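Local coordinates for 2,3,4,5-tetrahydropyridine-2,6-dicarboxylate N-succinyltransferase (Campylobacter jejuni, PDB 2RIJ) that probably catalyses the succinyl-CoA-dependent conversion of cyclic tetrahydrodipicolinate into acyclic N-succinyl-L-2-amino-6-oxopimelate, a step of lysine biosynthesis, as a homotrimer, at the interface of chains A and B. Numbering follows the deposited sequence. Chains: chain A/B, Putative 2,3,4,5-tetrahydropyridine-2-carboxylate N- succinyltransferase.

Contact 1: the interface of chains A and B. Residues chain A 30, 47-49, 111, 114-115, 124; chain B 192.
B:Met192, a selenomethionine closing helix 180-192, pushes its side chain into an apolar socket lined by A:Leu111, A:Ile114, A:Ile115 and A:Phe124. This protein is a type 2 tetrahydrodipicolinate N-succinyltransferase, a trimeric left-handed beta-helix enzyme, and the socket lies in the N-terminal part of the neighbouring subunit. The plug does not run straight: with chi2 at -55° and chi3 at 100° it bends twice. At the base, CB rests against the CG2 branch of A:Ile114, 3.7 Å away. One atom further, CG meets CD1 of A:Leu111 at 3.6 Å; both of these helix side chains cross the selenomethionine at about a right angle. The chi1 of A:Leu111, -179°, sets its CG opposite the backbone nitrogen and carries the isobutyl end out to this crossing. Selenium sits where the walls converge, with SE 3.7 Å from CE1 of A:Phe124 and 4.0 Å from CG1 of A:Ile115. CG2 of A:Ile115 lies over one face of the phenyl ring, 3.7 Å above its plane and toward the rim, and SE meets the CD1/CE1 edge from that same side. The rim is used again where the carbonyl oxygen of B:Met192 lies in the ring plane, with O 3.3 Å from CZ of A:Phe124. The terminal methyl then turns toward backbone at the end of strand 43-48, where CE comes within 3.6 Å of the A:Ser47 carbonyl O.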
loop_
_atom_site.group_PDB
_atom_site.type_symbol
_atom_site.label_atom_id
_atom_site.label_comp_id
_atom_site.label_asym_id
_atom_site.label_seq_id
_atom_site.Cartn_x
_atom_site.Cartn_y
_atom_site.Cartn_z
ATOM N N ILE A 30 -17.652 -15.911 58.576
ATOM C CA ILE A 30 -18.435 -17.118 58.717
ATOM C C ILE A 30 -19.270 -17.346 57.446
ATOM O O ILE A 30 -20.061 -16.481 57.030
ATOM C CB ILE A 30 -19.352 -17.062 59.979
ATOM C CG1 ILE A 30 -18.535 -16.950 61.251
ATOM C CG2 ILE A 30 -20.274 -18.298 60.061
ATOM C CD1 ILE A 30 -19.420 -16.631 62.522
ATOM N N SER A 47 -21.133 -18.979 51.256
ATOM C CA SER A 47 -21.714 -17.638 51.209
ATOM C C SER A 47 -21.427 -16.908 52.531
ATOM O O SER A 47 -21.632 -17.470 53.614
ATOM C CB SER A 47 -23.223 -17.706 50.927
ATOM O OG SER A 47 -23.499 -18.448 49.729
ATOM N N PHE A 48 -20.963 -15.662 52.434
ATOM C CA PHE A 48 -20.698 -14.822 53.568
ATOM C C PHE A 48 -21.588 -13.602 53.503
ATOM O O PHE A 48 -21.794 -13.057 52.432
ATOM C CB PHE A 48 -19.238 -14.324 53.537
ATOM C CG PHE A 48 -18.191 -15.397 53.644
ATOM C CD1 PHE A 48 -17.777 -16.098 52.533
ATOM C CD2 PHE A 48 -17.538 -15.612 54.842
ATOM C CE1 PHE A 48 -16.783 -17.034 52.573
ATOM C CE2 PHE A 48 -16.536 -16.565 54.923
ATOM C CZ PHE A 48 -16.139 -17.271 53.759
ATOM N N ALA A 49 -22.030 -13.112 54.659
ATOM C CA ALA A 49 -22.738 -11.844 54.708
ATOM C C ALA A 49 -21.880 -10.727 55.268
ATOM O O ALA A 49 -22.306 -9.572 55.249
ATOM C CB ALA A 49 -24.031 -11.982 55.541
ATOM N N LEU A 111 -24.421 -11.023 63.520
ATOM C CA LEU A 111 -24.366 -12.199 62.669
ATOM C C LEU A 111 -24.486 -13.464 63.531
ATOM O O LEU A 111 -25.230 -14.376 63.193
ATOM C CB LEU A 111 -23.055 -12.221 61.836
ATOM C CG LEU A 111 -22.962 -13.440 60.880
ATOM C CD1 LEU A 111 -23.945 -13.242 59.705
ATOM C CD2 LEU A 111 -21.538 -13.637 60.395
ATOM N N ILE A 114 -27.917 -14.163 64.650
ATOM C CA ILE A 114 -28.687 -14.721 63.523
ATOM C C ILE A 114 -28.367 -16.196 63.300
ATOM O O ILE A 114 -29.259 -17.002 63.140
ATOM C CB ILE A 114 -28.464 -13.908 62.207
ATOM C CG1 ILE A 114 -29.218 -12.580 62.270
ATOM C CG2 ILE A 114 -28.970 -14.697 60.980
ATOM C CD1 ILE A 114 -28.681 -11.453 61.350
ATOM N N ILE A 115 -27.082 -16.545 63.326
ATOM C CA ILE A 115 -26.671 -17.922 63.124
ATOM C C ILE A 115 -27.223 -18.811 64.254
ATOM O O ILE A 115 -27.695 -19.905 63.990
ATOM C CB ILE A 115 -25.140 -18.027 63.020
ATOM C CG1 ILE A 115 -24.664 -17.395 61.703
ATOM C CG2 ILE A 115 -24.662 -19.480 63.105
ATOM C CD1 ILE A 115 -23.148 -17.191 61.679
ATOM N N PHE A 124 -22.617 -24.039 58.927
ATOM C CA PHE A 124 -21.819 -22.848 59.070
ATOM C C PHE A 124 -20.386 -23.180 59.452
ATOM O O PHE A 124 -20.116 -24.119 60.223
ATOM C CB PHE A 124 -22.435 -21.920 60.112
ATOM C CG PHE A 124 -23.855 -21.563 59.850
ATOM C CD1 PHE A 124 -24.177 -20.552 58.980
ATOM C CD2 PHE A 124 -24.883 -22.203 60.537
ATOM C CE1 PHE A 124 -25.525 -20.201 58.725
ATOM C CE2 PHE A 124 -26.227 -21.864 60.303
ATOM C CZ PHE A 124 -26.549 -20.859 59.414
HETATM N N MSE B 192 -27.823 -16.155 55.804
HETATM C CA MSE B 192 -27.588 -17.169 56.866
HETATM C C MSE B 192 -28.762 -18.127 56.964
HETATM O O MSE B 192 -28.578 -19.296 57.284
HETATM C CB MSE B 192 -27.337 -16.505 58.217
HETATM C CG MSE B 192 -26.037 -15.748 58.276
HETATM SE SE MSE B 192 -24.393 -16.812 57.799
HETATM C CE MSE B 192 -24.066 -16.251 55.938
#

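Contact 2: the interface of chains A and B. Residues chain A 366-367; chain B 326, 348.
A C-terminal loop that carries predicted succinyl-CoA-binding residues docks on C-terminal strands of the neighbouring subunit of this left-handed beta-helix enzyme: A:Ser366 and A:Ile367 meet chain B where strand 326-329 begins, beside strand 348-350. The polar part centres on one hydroxyl. A:Ser366 OG donates to the carbonyl O of B:Lys326 at 2.7 Å, approaching well to the side of the carbonyl, with a C=O...OG angle of 116° and a 19° tilt from the carbonyl plane. The backbone N of B:Lys326 faces the same hydroxyl, N to OG 3.1 Å, but its bond is bent and weak. A chi1 of 56° holds OG between the serine's own backbone N and carbonyl carbon, which turns it toward both main-chain groups of the lysine. Recognition is therefore of backbone, while the extended lysine chain leads away from the serine, and its CB lies 4.1 Å from CD1 of A:Ile367. Next to the hydrogen bond, A:Ile367 and B:Ile348 reach toward one another tip to tip, their CD1 methyls 4.0 Å apart, an apolar flank to the serine's bond. A:Ser366 is itself among the predicted ligand-binding residues, so this docking probably steadies a loop that helps hold the succinyl-CoA substrate.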
loop_
_atom_site.group_PDB
_atom_site.type_symbol
_atom_site.label_atom_id
_atom_site.label_comp_id
_atom_site.label_asym_id
_atom_site.label_seq_id
_atom_site.Cartn_x
_atom_site.Cartn_y
_atom_site.Cartn_z
ATOM N N SER A 366 -6.784 4.489 6.155
ATOM C CA SER A 366 -7.718 3.803 5.284
ATOM C C SER A 366 -7.362 3.881 3.803
ATOM O O SER A 366 -7.872 3.079 3.040
ATOM C CB SER A 366 -9.190 4.142 5.598
ATOM O OG SER A 366 -9.411 5.492 5.540
ATOM N N ILE A 367 -6.430 4.755 3.409
ATOM C CA ILE A 367 -5.944 4.809 2.024
ATOM C C ILE A 367 -4.785 3.827 1.776
ATOM O O ILE A 367 -4.827 3.058 0.809
ATOM C CB ILE A 367 -5.518 6.258 1.627
ATOM C CG1 ILE A 367 -6.716 7.206 1.743
ATOM C CG2 ILE A 367 -4.946 6.285 0.219
ATOM C CD1 ILE A 367 -8.081 6.554 1.422
ATOM N N LYS B 326 -12.008 7.117 5.881
ATOM C CA LYS B 326 -11.969 7.479 4.468
ATOM C C LYS B 326 -12.066 6.247 3.592
ATOM O O LYS B 326 -11.473 5.212 3.888
ATOM C CB LYS B 326 -10.699 8.240 4.154
ATOM C CG LYS B 326 -10.617 9.596 4.850
ATOM C CD LYS B 326 -9.217 10.179 4.678
ATOM C CE LYS B 326 -9.124 11.522 5.298
ATOM N NZ LYS B 326 -7.795 12.079 4.959
ATOM N N ILE B 348 -12.052 10.247 -2.783
ATOM C CA ILE B 348 -12.021 9.837 -1.392
ATOM C C ILE B 348 -13.137 10.510 -0.624
ATOM O O ILE B 348 -13.259 11.705 -0.635
ATOM C CB ILE B 348 -10.660 10.164 -0.725
ATOM C CG1 ILE B 348 -9.571 9.275 -1.315
ATOM C CG2 ILE B 348 -10.713 9.963 0.792
ATOM C CD1 ILE B 348 -8.212 9.743 -0.920
#

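Contact 3: the interface of chains A and B. Residues chain A 301-302, 317; chain B 276-278, 302-304.
Polar contact is concentrated on A:Asn302, at a turn of the left-handed beta-helix built from hexapeptide repeats, which faces turns of the chain B beta-helix. Its amide nitrogen ND2 donates to the carbonyl O of B:Gly276 at 2.9 Å. The bond is fairly straight, 156° at the hydrogen, and the acceptor lies near the amide plane. A second carbonyl, O of B:Ser303, stands 3.1 Å from the same ND2 in a bent, weak bond, so the amide spans two neighbouring turns of the partner. With chi1 at -72°, CG of A:Asn302 lies opposite its own carbonyl carbon, and the amide reaches across to these main-chain oxygens. The equivalent B:Asn302 crosses it at about a right angle, the two amide planes 74° apart and the OD1 oxygens of A:Asn302 and B:Asn302 3.5 Å from one another. Apolar packing lies alongside. The CG2 branch of B:Val304 touches CB of A:Ala301 at 4.0 Å and CB of A:Ala317 at 4.1 Å, bridging two chain A turns, and also lies against CB and the amide end of A:Asn302. From the next turn of chain B, B:Ser278 brings its OG within 3.5 Å of the A:Ala301 methyl CB. A:Ala301, A:Ala317 and B:Ser278 are predicted to bind succinyl-CoA, so this join of beta-helices helps hold the subunits of the trimer together and probably shapes the groove where acyl transfer takes place.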
loop_
_atom_site.group_PDB
_atom_site.type_symbol
_atom_site.label_atom_id
_atom_site.label_comp_id
_atom_site.label_asym_id
_atom_site.label_seq_id
_atom_site.Cartn_x
_atom_site.Cartn_y
_atom_site.Cartn_z
ATOM N N ALA A 301 -15.695 -0.340 19.466
ATOM C CA ALA A 301 -16.496 -1.517 19.183
ATOM C C ALA A 301 -15.681 -2.499 18.337
ATOM O O ALA A 301 -14.971 -2.118 17.366
ATOM C CB ALA A 301 -17.808 -1.108 18.490
ATOM N N ASN A 302 -15.772 -3.773 18.701
ATOM C CA ASN A 302 -15.068 -4.864 18.038
ATOM C C ASN A 302 -13.546 -4.723 17.914
ATOM O O ASN A 302 -12.926 -5.423 17.137
ATOM C CB ASN A 302 -15.766 -5.156 16.695
ATOM C CG ASN A 302 -17.098 -5.827 16.885
ATOM O OD1 ASN A 302 -17.236 -6.698 17.756
ATOM N ND2 ASN A 302 -18.085 -5.476 16.056
ATOM N N ALA A 317 -12.489 1.561 16.611
ATOM C CA ALA A 317 -13.336 0.416 16.369
ATOM C C ALA A 317 -12.703 -0.482 15.326
ATOM O O ALA A 317 -12.130 -0.013 14.313
ATOM C CB ALA A 317 -14.749 0.885 15.929
ATOM N N GLY B 276 -22.180 -10.424 16.182
ATOM C CA GLY B 276 -21.223 -9.500 16.788
ATOM C C GLY B 276 -21.055 -8.153 16.095
ATOM O O GLY B 276 -20.207 -7.364 16.477
ATOM N N ALA B 277 -21.861 -7.885 15.071
ATOM C CA ALA B 277 -21.839 -6.574 14.456
ATOM C C ALA B 277 -22.359 -5.534 15.447
ATOM O O ALA B 277 -23.159 -5.822 16.350
ATOM C CB ALA B 277 -22.653 -6.541 13.158
ATOM N N SER B 278 -21.905 -4.309 15.262
ATOM C CA SER B 278 -22.326 -3.152 16.049
ATOM C C SER B 278 -22.998 -2.163 15.116
ATOM O O SER B 278 -22.418 -1.813 14.082
ATOM C CB SER B 278 -21.109 -2.440 16.679
ATOM O OG SER B 278 -20.778 -2.940 17.965
ATOM N N ASN B 302 -18.950 -9.141 13.042
ATOM C CA ASN B 302 -17.935 -8.278 13.634
ATOM C C ASN B 302 -17.653 -6.954 12.912
ATOM O O ASN B 302 -16.643 -6.324 13.160
ATOM C CB ASN B 302 -16.667 -9.115 13.892
ATOM C CG ASN B 302 -16.847 -10.075 15.037
ATOM O OD1 ASN B 302 -17.467 -9.723 16.050
ATOM N ND2 ASN B 302 -16.278 -11.278 14.923
ATOM N N SER B 303 -18.617 -6.457 12.111
ATOM C CA SER B 303 -18.527 -5.134 11.506
ATOM C C SER B 303 -18.962 -4.095 12.479
ATOM O O SER B 303 -19.571 -4.421 13.534
ATOM C CB SER B 303 -19.385 -5.019 10.226
ATOM O OG SER B 303 -20.750 -5.283 10.440
ATOM N N VAL B 304 -18.715 -2.828 12.114
ATOM C CA VAL B 304 -19.233 -1.681 12.876
ATOM C C VAL B 304 -19.788 -0.689 11.893
ATOM O O VAL B 304 -19.089 -0.245 10.947
ATOM C CB VAL B 304 -18.163 -0.973 13.775
ATOM C CG1 VAL B 304 -18.766 0.203 14.619
ATOM C CG2 VAL B 304 -17.387 -2.003 14.630
#

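All three contacts join the same two chains of the homotrimer, spread along its length. Contact 1 and contact 2 are about 62 Å apart between C-alpha centres, with contact 3 about 45 Å from contact 1 and 19 Å from contact 2. No residue is shared. Contact 1 fastens the N-terminal region of one subunit to a helix of the next, some 34 Å from A:Glu258, and is probably structural. Contact 3, centred about 9 Å from the predicted active-site residue B:Glu258, and contact 2 both include predicted succinyl-CoA-binding residues, suggesting that trimer assembly and formation of the succinyl-CoA site go together.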